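Side-chain contacts in putative citrate lyase (Ralstonia eutropha, PDB 3QQW), which probably acts as a magnesium-dependent lyase of the HpcH/HpaI aldolase/citrate lyase family, perhaps cleaving citramalyl-CoA: residues Val150-Glu153 with Ala157-Asp160; Gln163-Glu166 with Val172-Phe175; Arg206-Met211 with Ala223-Leu228. All blocks are in the same frame, centred on the assembly; numbering follows the deposited sequence.

How the contacts relate
All three contacts lie in one part of the TIM barrel and follow one another along the chain, contact 1 closing before contact 2 opens and contact 2 before contact 3. Each joins a barrel strand to a helix outside it: strand 148-152 to helix 155-159 in contact 1, strand 170-175 to helix 161-164 in contact 2, strand 221-224 to helix 202-217 in contact 3. The three strands are successive neighbours in the parallel sheet, so backbone bonds tie contact 1 to contact 2 and contact 2 to contact 3. Centres of contacts 1 and 2 are about 7 Å apart; that of contact 3 is about 11 Å from contact 1 and 12 Å from contact 2. Contact 1 holds E153, predicted to bind magnesium and substrate.

Contact 1. Residues Val150-Glu153 with Ala157-Asp160; sequences VLIE and ALRD
L151 brings its backbone O to 4.4 Å from the methyl CB of A157, while its own side chain leads away from the helix. The next residue, I152, carries the contact. Its CG2 is anti to the backbone N and CG1 beside it (chi1 -54°). CD1, at the end of the longer branch, meets CB of A157 at 4.1 Å; CG2 rests on the backbone where A157 joins L158, 3.8 Å from CA of L158 and 3.9 Å from O of A157. E153 leaves the strand with its CB directed away from the helix. Its OE2 accepts the backbone N of K119 and its OE1 lies near OD2 of D179; E153 and D179 are both predicted magnesium ligands, so the strand end probably helps form the metal site. At the end of helix 155-159, R159 makes a two-pronged salt bridge to D160, just beyond it, NE to OD1 at 3.0 Å and NH2 to OD2 at 3.1 Å, facing away from the strand. Around the buried centre, I152 also packs on V161 and I164 of helix 161-164 and on M211 of helix 202-217, and strand 148-152 is bonded through its backbone to strand 170-175.

Contact 2. Residues Gln163-Glu166 with Val172-Phe175; sequences QIAE and VLDF
No flat group enters the meeting of I164 and A165 with L173; the surfaces facing each other are methyls. The planar side chains of the strand lie elsewhere: F175 packs its ring among A207, K208 and M211 of helix 202-217, and the D174 carboxylate accepts a bond on OD1 from NE1 of W253. L173 directs its CB toward residues 163-166, and the side chain forks there. One prong, CD2, touches CG2 of I164 at 4.0 Å, the two side chains crossing obliquely. The other, CD1, lies 4.2 Å from CB of A165. I164 offers that methyl because CG2 stands anti to its backbone N (chi1 -72°), with CG1 beside the backbone N and anti to the carbonyl carbon. A single leucine thus spans two consecutive residues, and no hydrogen bond crosses the contact, which is buried and wholly apolar. A215 of helix 202-217 touches L173 as well, and V150 of the adjoining strand touches I164. This is the apolar layer between strands and outer helices of a TIM barrel, here where the helix leads through a short loop into the next parallel strand, the second half of a beta-alpha-beta crossover.

Contact 3. Residues Arg206-Met211 with Ala223-Leu228; sequences RAKADM and AHNVCL
K208 reaches H224 because its CG is anti to the carbonyl carbon (chi1 -73°) and the chain beyond stays extended, while the imidazole is carried toward the lysine with CG anti to the backbone N (chi1 -164°). The setting is a beta-alpha-beta crossover of the TIM barrel, in which helix 202-217 packs over strand 221-224, the strand that follows it. NZ of K208 donates to NE2 of H224 at 3.0 Å, arriving at the ring edge only 14° out of its plane. CE, next to NZ, lies 3.5 Å from NE2. N225 sits next to the ring, its OD1 3.2 Å above one face and nearer the ring's margin than its centre. That oxygen is 3.7 Å from CE of K208. Q198 serves both side chains: its O is a second acceptor for NZ of K208, so that two partners fix this buried ammonium, and its OE1 takes a bond from ND2 of N225. F249 meets the H224 ring edge-to-face, and F199 meets it with nearly parallel planes. On the same helix, R206 pairs with D210 of the second subunit and D210 with R206 of the third, salt bridges that tie the helix into the trimer. One turn on from K208, selenomethionine M211 bends along its chain and places CE 3.8 Å from O of A223.

Contact 1. Residues Val150-Glu153 with Ala157-Asp160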
ATOM      1  N   VAL C 150      -1.740  -7.007  19.901  1.00 34.86           N
ATOM      2  CA  VAL C 150      -1.166  -7.959  18.946  1.00 35.12           C
ATOM      3  C   VAL C 150       0.027  -7.346  18.237  1.00 38.74           C
ATOM      4  O   VAL C 150      -0.072  -6.272  17.640  1.00 38.26           O
ATOM      5  CB  VAL C 150      -2.243  -8.460  17.937  1.00 39.62           C
ATOM      6  CG1 VAL C 150      -1.660  -9.435  16.930  1.00 39.95           C
ATOM      7  CG2 VAL C 150      -3.404  -9.106  18.673  1.00 40.55           C
ATOM      8  N   LEU C 151       1.163  -8.042  18.299  1.00 35.97           N
ATOM      9  CA  LEU C 151       2.350  -7.626  17.560  1.00 35.84           C
ATOM     10  C   LEU C 151       2.202  -7.966  16.093  1.00 39.72           C
ATOM     11  O   LEU C 151       1.833  -9.098  15.753  1.00 37.80           O
ATOM     12  CB  LEU C 151       3.608  -8.318  18.103  1.00 36.14           C
ATOM     13  CG  LEU C 151       4.492  -7.598  19.139  1.00 39.36           C
ATOM     14  CD1 LEU C 151       5.040  -6.291  18.627  1.00 38.24           C
ATOM     15  CD2 LEU C 151       3.804  -7.454  20.431  1.00 40.80           C
ATOM     16  N   ILE C 152       2.481  -6.984  15.229  1.00 37.63           N
ATOM     17  CA  ILE C 152       2.549  -7.152  13.772  1.00 37.24           C
ATOM     18  C   ILE C 152       4.023  -7.067  13.483  1.00 40.99           C
ATOM     19  O   ILE C 152       4.591  -5.978  13.492  1.00 40.18           O
ATOM     20  CB  ILE C 152       1.665  -6.140  13.002  1.00 39.79           C
ATOM     21  CG1 ILE C 152       0.174  -6.191  13.513  1.00 38.57           C
ATOM     22  CG2 ILE C 152       1.779  -6.357  11.479  1.00 39.53           C
ATOM     23  CD1 ILE C 152      -0.581  -7.580  13.412  1.00 38.59           C
ATOM     24  N   GLU C 153       4.684  -8.244  13.411  1.00 39.69           N
ATOM     25  CA  GLU C 153       6.140  -8.293  13.257  1.00 39.60           C
ATOM     26  C   GLU C 153       6.606  -9.452  12.365  1.00 44.67           C
ATOM     27  O   GLU C 153       7.775  -9.851  12.420  1.00 45.37           O
ATOM     28  CB  GLU C 153       6.817  -8.358  14.631  1.00 40.39           C
ATOM     29  CG  GLU C 153       6.420  -9.512  15.532  1.00 46.28           C
ATOM     30  CD  GLU C 153       6.915  -9.382  16.962  1.00 57.41           C
ATOM     31  OE1 GLU C 153       7.757  -8.498  17.227  1.00 67.13           O
ATOM     32  OE2 GLU C 153       6.451 -10.158  17.827  1.00 55.28           O
ATOM     33  N   ALA C 157       1.590 -11.877   9.547  1.00 35.22           N
ATOM     34  CA  ALA C 157       0.761 -10.973  10.339  1.00 33.76           C
ATOM     35  C   ALA C 157       0.552  -9.637   9.599  1.00 40.62           C
ATOM     36  O   ALA C 157      -0.515  -9.035   9.727  1.00 40.96           O
ATOM     37  CB  ALA C 157       1.368 -10.733  11.703  1.00 33.30           C
ATOM     38  N   LEU C 158       1.548  -9.179   8.811  1.00 37.59           N
ATOM     39  CA  LEU C 158       1.373  -7.957   8.031  1.00 37.38           C
ATOM     40  C   LEU C 158       0.406  -8.228   6.881  1.00 41.57           C
ATOM     41  O   LEU C 158      -0.524  -7.463   6.680  1.00 43.10           O
ATOM     42  CB  LEU C 158       2.711  -7.379   7.511  1.00 36.59           C
ATOM     43  CG  LEU C 158       2.592  -6.105   6.650  1.00 38.54           C
ATOM     44  CD1 LEU C 158       2.017  -4.905   7.457  1.00 37.20           C
ATOM     45  CD2 LEU C 158       3.915  -5.775   5.976  1.00 37.38           C
ATOM     46  N   ARG C 159       0.592  -9.328   6.174  1.00 37.70           N
ATOM     47  CA  ARG C 159      -0.305  -9.721   5.093  1.00 40.49           C
ATOM     48  C   ARG C 159      -1.757  -9.790   5.618  1.00 47.84           C
ATOM     49  O   ARG C 159      -2.659  -9.262   4.963  1.00 50.14           O
ATOM     50  CB  ARG C 159       0.146 -11.078   4.508  1.00 42.17           C
ATOM     51  CG  ARG C 159      -0.733 -11.670   3.409  1.00 51.90           C
ATOM     52  CD  ARG C 159      -0.568 -13.201   3.332  1.00 57.27           C
ATOM     53  NE  ARG C 159      -0.892 -13.873   4.601  1.00 68.41           N
ATOM     54  CZ  ARG C 159      -0.115 -14.777   5.208  1.00 83.57           C
ATOM     55  NH1 ARG C 159       1.035 -15.162   4.650  1.00 57.80           N
ATOM     56  NH2 ARG C 159      -0.480 -15.300   6.378  1.00 59.49           N
ATOM     57  N   ASP C 160      -1.949 -10.362   6.827  1.00 41.99           N
ATOM     58  CA  ASP C 160      -3.252 -10.550   7.468  1.00 42.19           C
ATOM     59  C   ASP C 160      -3.662  -9.457   8.437  1.00 42.77           C
ATOM     60  O   ASP C 160      -4.639  -9.647   9.163  1.00 41.75           O
ATOM     61  CB  ASP C 160      -3.270 -11.888   8.231  1.00 44.84           C
ATOM     62  CG  ASP C 160      -3.107 -13.130   7.372  1.00 58.60           C
ATOM     63  OD1 ASP C 160      -3.278 -13.029   6.132  1.00 62.49           O
ATOM     64  OD2 ASP C 160      -2.907 -14.213   7.939  1.00 65.26           O
TER

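Contact 2. Residues Gln163-Glu166 with Val172-Phe175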
ATOM      1  N   GLN C 163      -7.372  -8.547   8.639  1.00 44.20           N
ATOM      2  CA  GLN C 163      -8.134  -9.667   9.184  1.00 45.68           C
ATOM      3  C   GLN C 163      -7.906  -9.734  10.709  1.00 49.34           C
ATOM      4  O   GLN C 163      -8.857  -9.866  11.473  1.00 47.96           O
ATOM      5  CB  GLN C 163      -7.709 -10.947   8.480  1.00 47.76           C
ATOM      6  CG  GLN C 163      -8.711 -12.032   8.534  1.00 74.49           C
ATOM      7  CD  GLN C 163      -8.425 -12.982   7.415  1.00104.70           C
ATOM      8  OE1 GLN C 163      -7.348 -13.592   7.340  1.00100.15           O
ATOM      9  NE2 GLN C 163      -9.361 -13.082   6.483  1.00104.31           N
ATOM     10  N   ILE C 164      -6.649  -9.552  11.144  1.00 46.00           N
ATOM     11  CA  ILE C 164      -6.280  -9.523  12.564  1.00 44.93           C
ATOM     12  C   ILE C 164      -7.037  -8.371  13.255  1.00 47.19           C
ATOM     13  O   ILE C 164      -7.654  -8.594  14.283  1.00 47.80           O
ATOM     14  CB  ILE C 164      -4.732  -9.410  12.726  1.00 46.47           C
ATOM     15  CG1 ILE C 164      -4.039 -10.739  12.349  1.00 46.72           C
ATOM     16  CG2 ILE C 164      -4.339  -8.946  14.129  1.00 45.12           C
ATOM     17  CD1 ILE C 164      -2.522 -10.706  12.213  1.00 45.90           C
ATOM     18  N   ALA C 165      -7.051  -7.176  12.653  1.00 42.58           N
ATOM     19  CA  ALA C 165      -7.714  -5.994  13.213  1.00 41.85           C
ATOM     20  C   ALA C 165      -9.238  -6.178  13.418  1.00 49.20           C
ATOM     21  O   ALA C 165      -9.841  -5.458  14.210  1.00 51.20           O
ATOM     22  CB  ALA C 165      -7.458  -4.790  12.331  1.00 42.20           C
ATOM     23  N   GLU C 166      -9.842  -7.155  12.755  1.00 45.77           N
ATOM     24  CA  GLU C 166     -11.258  -7.426  12.891  1.00 47.42           C
ATOM     25  C   GLU C 166     -11.568  -8.400  14.021  1.00 48.38           C
ATOM     26  O   GLU C 166     -12.744  -8.563  14.357  1.00 48.36           O
ATOM     27  CB  GLU C 166     -11.806  -7.976  11.558  1.00 50.73           C
ATOM     28  CG  GLU C 166     -12.028  -6.858  10.558  1.00 58.38           C
ATOM     29  CD  GLU C 166     -13.363  -6.899   9.863  1.00 81.52           C
ATOM     30  OE1 GLU C 166     -14.282  -7.578  10.377  1.00 65.60           O
ATOM     31  OE2 GLU C 166     -13.527  -6.144   8.879  1.00 96.56           O
ATOM     32  N   VAL C 172      -4.939  -2.862  20.819  1.00 30.88           N
ATOM     33  CA  VAL C 172      -3.680  -2.346  20.287  1.00 30.99           C
ATOM     34  C   VAL C 172      -3.097  -3.298  19.225  1.00 35.97           C
ATOM     35  O   VAL C 172      -3.151  -4.520  19.382  1.00 35.50           O
ATOM     36  CB  VAL C 172      -2.603  -2.059  21.384  1.00 33.69           C
ATOM     37  CG1 VAL C 172      -1.260  -1.700  20.769  1.00 33.09           C
ATOM     38  CG2 VAL C 172      -3.028  -0.985  22.362  1.00 32.62           C
ATOM     39  N   LEU C 173      -2.516  -2.705  18.157  1.00 31.99           N
ATOM     40  CA  LEU C 173      -1.669  -3.352  17.160  1.00 30.18           C
ATOM     41  C   LEU C 173      -0.298  -2.759  17.376  1.00 33.04           C
ATOM     42  O   LEU C 173      -0.127  -1.538  17.310  1.00 31.15           O
ATOM     43  CB  LEU C 173      -2.137  -3.200  15.710  1.00 30.67           C
ATOM     44  CG  LEU C 173      -3.476  -3.846  15.315  1.00 36.02           C
ATOM     45  CD1 LEU C 173      -3.696  -3.719  13.818  1.00 35.97           C
ATOM     46  CD2 LEU C 173      -3.536  -5.343  15.725  1.00 36.61           C
ATOM     47  N   ASP C 174       0.674  -3.610  17.736  1.00 32.37           N
ATOM     48  CA  ASP C 174       2.038  -3.175  18.014  1.00 32.93           C
ATOM     49  C   ASP C 174       2.926  -3.422  16.844  1.00 34.76           C
ATOM     50  O   ASP C 174       2.948  -4.531  16.321  1.00 34.64           O
ATOM     51  CB  ASP C 174       2.595  -3.947  19.237  1.00 35.64           C
ATOM     52  CG  ASP C 174       1.954  -3.642  20.553  1.00 41.37           C
ATOM     53  OD1 ASP C 174       2.050  -2.501  20.993  1.00 40.89           O
ATOM     54  OD2 ASP C 174       1.419  -4.580  21.178  1.00 53.14           O
ATOM     55  N   PHE C 175       3.709  -2.436  16.453  1.00 35.04           N
ATOM     56  CA  PHE C 175       4.670  -2.655  15.357  1.00 35.55           C
ATOM     57  C   PHE C 175       5.998  -3.192  15.912  1.00 41.60           C
ATOM     58  O   PHE C 175       6.657  -2.523  16.704  1.00 42.83           O
ATOM     59  CB  PHE C 175       4.900  -1.384  14.540  1.00 36.96           C
ATOM     60  CG  PHE C 175       5.658  -1.707  13.280  1.00 38.16           C
ATOM     61  CD1 PHE C 175       5.052  -2.418  12.248  1.00 39.86           C
ATOM     62  CD2 PHE C 175       7.000  -1.365  13.153  1.00 40.08           C
ATOM     63  CE1 PHE C 175       5.769  -2.774  11.105  1.00 41.25           C
ATOM     64  CE2 PHE C 175       7.719  -1.718  12.009  1.00 43.29           C
ATOM     65  CZ  PHE C 175       7.095  -2.410  10.985  1.00 41.20           C
TER

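Contact 3. Residues Arg206-Met211 with Ala223-Leu228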
ATOM      1  N   ARG C 206       5.675   1.072   4.262  1.00 36.58           N
ATOM      2  CA  ARG C 206       4.572   0.237   3.812  1.00 34.11           C
ATOM      3  C   ARG C 206       3.989  -0.563   4.977  1.00 36.94           C
ATOM      4  O   ARG C 206       2.777  -0.539   5.186  1.00 36.87           O
ATOM      5  CB  ARG C 206       5.057  -0.680   2.683  1.00 33.33           C
ATOM      6  CG  ARG C 206       4.019  -1.650   2.190  1.00 32.02           C
ATOM      7  CD  ARG C 206       4.619  -2.677   1.263  1.00 35.26           C
ATOM      8  NE  ARG C 206       3.583  -3.591   0.784  1.00 38.36           N
ATOM      9  CZ  ARG C 206       3.144  -4.646   1.455  1.00 47.32           C
ATOM     10  NH1 ARG C 206       3.684  -4.973   2.626  1.00 38.77           N
ATOM     11  NH2 ARG C 206       2.199  -5.415   0.941  1.00 42.76           N
ATOM     12  N   ALA C 207       4.841  -1.238   5.737  1.00 34.79           N
ATOM     13  CA  ALA C 207       4.439  -2.051   6.873  1.00 35.03           C
ATOM     14  C   ALA C 207       3.786  -1.190   7.974  1.00 39.65           C
ATOM     15  O   ALA C 207       2.672  -1.477   8.402  1.00 38.51           O
ATOM     16  CB  ALA C 207       5.653  -2.779   7.424  1.00 36.25           C
ATOM     17  N   LYS C 208       4.458  -0.095   8.384  1.00 37.76           N
ATOM     18  CA  LYS C 208       3.940   0.814   9.410  1.00 37.53           C
ATOM     19  C   LYS C 208       2.596   1.443   8.981  1.00 43.57           C
ATOM     20  O   LYS C 208       1.631   1.430   9.763  1.00 43.11           O
ATOM     21  CB  LYS C 208       4.959   1.907   9.743  1.00 38.09           C
ATOM     22  CG  LYS C 208       6.113   1.381  10.547  1.00 38.03           C
ATOM     23  CD  LYS C 208       7.051   2.508  10.970  1.00 43.40           C
ATOM     24  CE  LYS C 208       8.162   1.985  11.845  1.00 34.68           C
ATOM     25  NZ  LYS C 208       9.148   3.051  12.144  1.00 35.35           N
ATOM     26  N   ALA C 209       2.536   1.976   7.745  1.00 39.37           N
ATOM     27  CA  ALA C 209       1.320   2.611   7.239  1.00 39.42           C
ATOM     28  C   ALA C 209       0.169   1.593   7.141  1.00 41.01           C
ATOM     29  O   ALA C 209      -0.945   1.940   7.539  1.00 41.75           O
ATOM     30  CB  ALA C 209       1.585   3.280   5.892  1.00 40.61           C
ATOM     31  N   ASP C 210       0.445   0.331   6.703  1.00 34.15           N
ATOM     32  CA  ASP C 210      -0.600  -0.701   6.618  1.00 33.07           C
ATOM     33  C   ASP C 210      -1.169  -1.033   7.974  1.00 39.20           C
ATOM     34  O   ASP C 210      -2.388  -1.141   8.115  1.00 40.64           O
ATOM     35  CB  ASP C 210      -0.077  -1.993   5.986  1.00 34.19           C
ATOM     36  CG  ASP C 210      -0.159  -2.022   4.480  1.00 46.98           C
ATOM     37  OD1 ASP C 210      -0.575  -1.005   3.891  1.00 50.33           O
ATOM     38  OD2 ASP C 210       0.195  -3.065   3.887  1.00 55.67           O
HETATM   39  N   MSE C 211      -0.292  -1.193   8.977  1.00 33.56           N
HETATM   40  CA  MSE C 211      -0.725  -1.553  10.301  1.00 31.33           C
HETATM   41  C   MSE C 211      -1.559  -0.425  10.946  1.00 37.49           C
HETATM   42  O   MSE C 211      -2.606  -0.722  11.555  1.00 37.85           O
HETATM   43  CB  MSE C 211       0.476  -1.930  11.151  1.00 31.34           C
HETATM   44  CG  MSE C 211       0.065  -2.690  12.434  1.00 33.42           C
HETATM   45 SE   MSE C 211       1.245  -2.376  13.947  0.75 33.51          SE
HETATM   46  CE  MSE C 211       0.869  -0.602  14.225  1.00 30.84           C
ATOM     47  N   ALA C 223       0.390   1.128  17.929  1.00 36.48           N
ATOM     48  CA  ALA C 223       1.530   1.435  18.784  1.00 35.93           C
ATOM     49  C   ALA C 223       2.851   1.228  18.062  1.00 39.47           C
ATOM     50  O   ALA C 223       3.022   0.291  17.266  1.00 39.33           O
ATOM     51  CB  ALA C 223       1.489   0.620  20.053  1.00 36.45           C
ATOM     52  N   HIS C 224       3.765   2.189  18.298  1.00 35.05           N
ATOM     53  CA  HIS C 224       5.068   2.224  17.661  1.00 34.56           C
ATOM     54  C   HIS C 224       6.118   1.485  18.482  1.00 39.70           C
ATOM     55  O   HIS C 224       6.008   1.403  19.694  1.00 39.09           O
ATOM     56  CB  HIS C 224       5.481   3.680  17.436  1.00 35.38           C
ATOM     57  CG  HIS C 224       6.617   3.841  16.466  1.00 38.55           C
ATOM     58  ND1 HIS C 224       7.864   4.263  16.880  1.00 40.54           N
ATOM     59  CD2 HIS C 224       6.651   3.637  15.126  1.00 39.22           C
ATOM     60  CE1 HIS C 224       8.619   4.266  15.794  1.00 40.30           C
ATOM     61  NE2 HIS C 224       7.934   3.902  14.717  1.00 39.64           N
ATOM     62  N   ASN C 225       7.131   0.928  17.799  1.00 39.30           N
ATOM     63  CA  ASN C 225       8.302   0.241  18.373  1.00 39.88           C
ATOM     64  C   ASN C 225       9.141   1.245  19.188  1.00 42.94           C
ATOM     65  O   ASN C 225       8.976   2.453  19.030  1.00 41.31           O
ATOM     66  CB  ASN C 225       9.153  -0.394  17.256  1.00 39.93           C
ATOM     67  CG  ASN C 225       9.350   0.535  16.080  1.00 49.83           C
ATOM     68  OD1 ASN C 225       8.423   0.790  15.313  1.00 44.12           O
ATOM     69  ND2 ASN C 225      10.541   1.089  15.936  1.00 36.84           N
ATOM     70  N   VAL C 226      10.033   0.738  20.049  1.00 40.11           N
ATOM     71  CA  VAL C 226      10.897   1.534  20.926  1.00 40.82           C
ATOM     72  C   VAL C 226      11.887   2.410  20.153  1.00 49.17           C
ATOM     73  O   VAL C 226      12.194   2.179  18.970  1.00 50.18           O
ATOM     74  CB  VAL C 226      11.696   0.607  21.898  1.00 44.54           C
ATOM     75  CG1 VAL C 226      10.767  -0.184  22.831  1.00 42.81           C
ATOM     76  CG2 VAL C 226      12.620  -0.343  21.134  1.00 44.38           C
ATOM     77  N   CYS C 227      12.438   3.386  20.864  1.00 47.91           N
ATOM     78  CA  CYS C 227      13.568   4.159  20.390  1.00 49.00           C
ATOM     79  C   CYS C 227      14.791   3.437  20.956  1.00 54.86           C
ATOM     80  O   CYS C 227      14.778   3.031  22.124  1.00 53.70           O
ATOM     81  CB  CYS C 227      13.494   5.617  20.831  1.00 50.19           C
ATOM     82  SG  CYS C 227      14.939   6.603  20.328  1.00 56.92           S
ATOM     83  N   LEU C 228      15.815   3.212  20.139  1.00 55.22           N
ATOM     84  CA  LEU C 228      17.004   2.481  20.608  1.00 56.81           C
ATOM     85  C   LEU C 228      17.929   3.379  21.474  1.00 61.73           C
ATOM     86  O   LEU C 228      18.761   2.860  22.229  1.00 62.51           O
ATOM     87  CB  LEU C 228      17.754   1.818  19.437  1.00 57.36           C
ATOM     88  CG  LEU C 228      16.944   0.688  18.759  1.00 60.41           C
ATOM     89  CD1 LEU C 228      17.574   0.249  17.487  1.00 62.54           C
ATOM     90  CD2 LEU C 228      16.694  -0.510  19.694  1.00 60.15           C
TER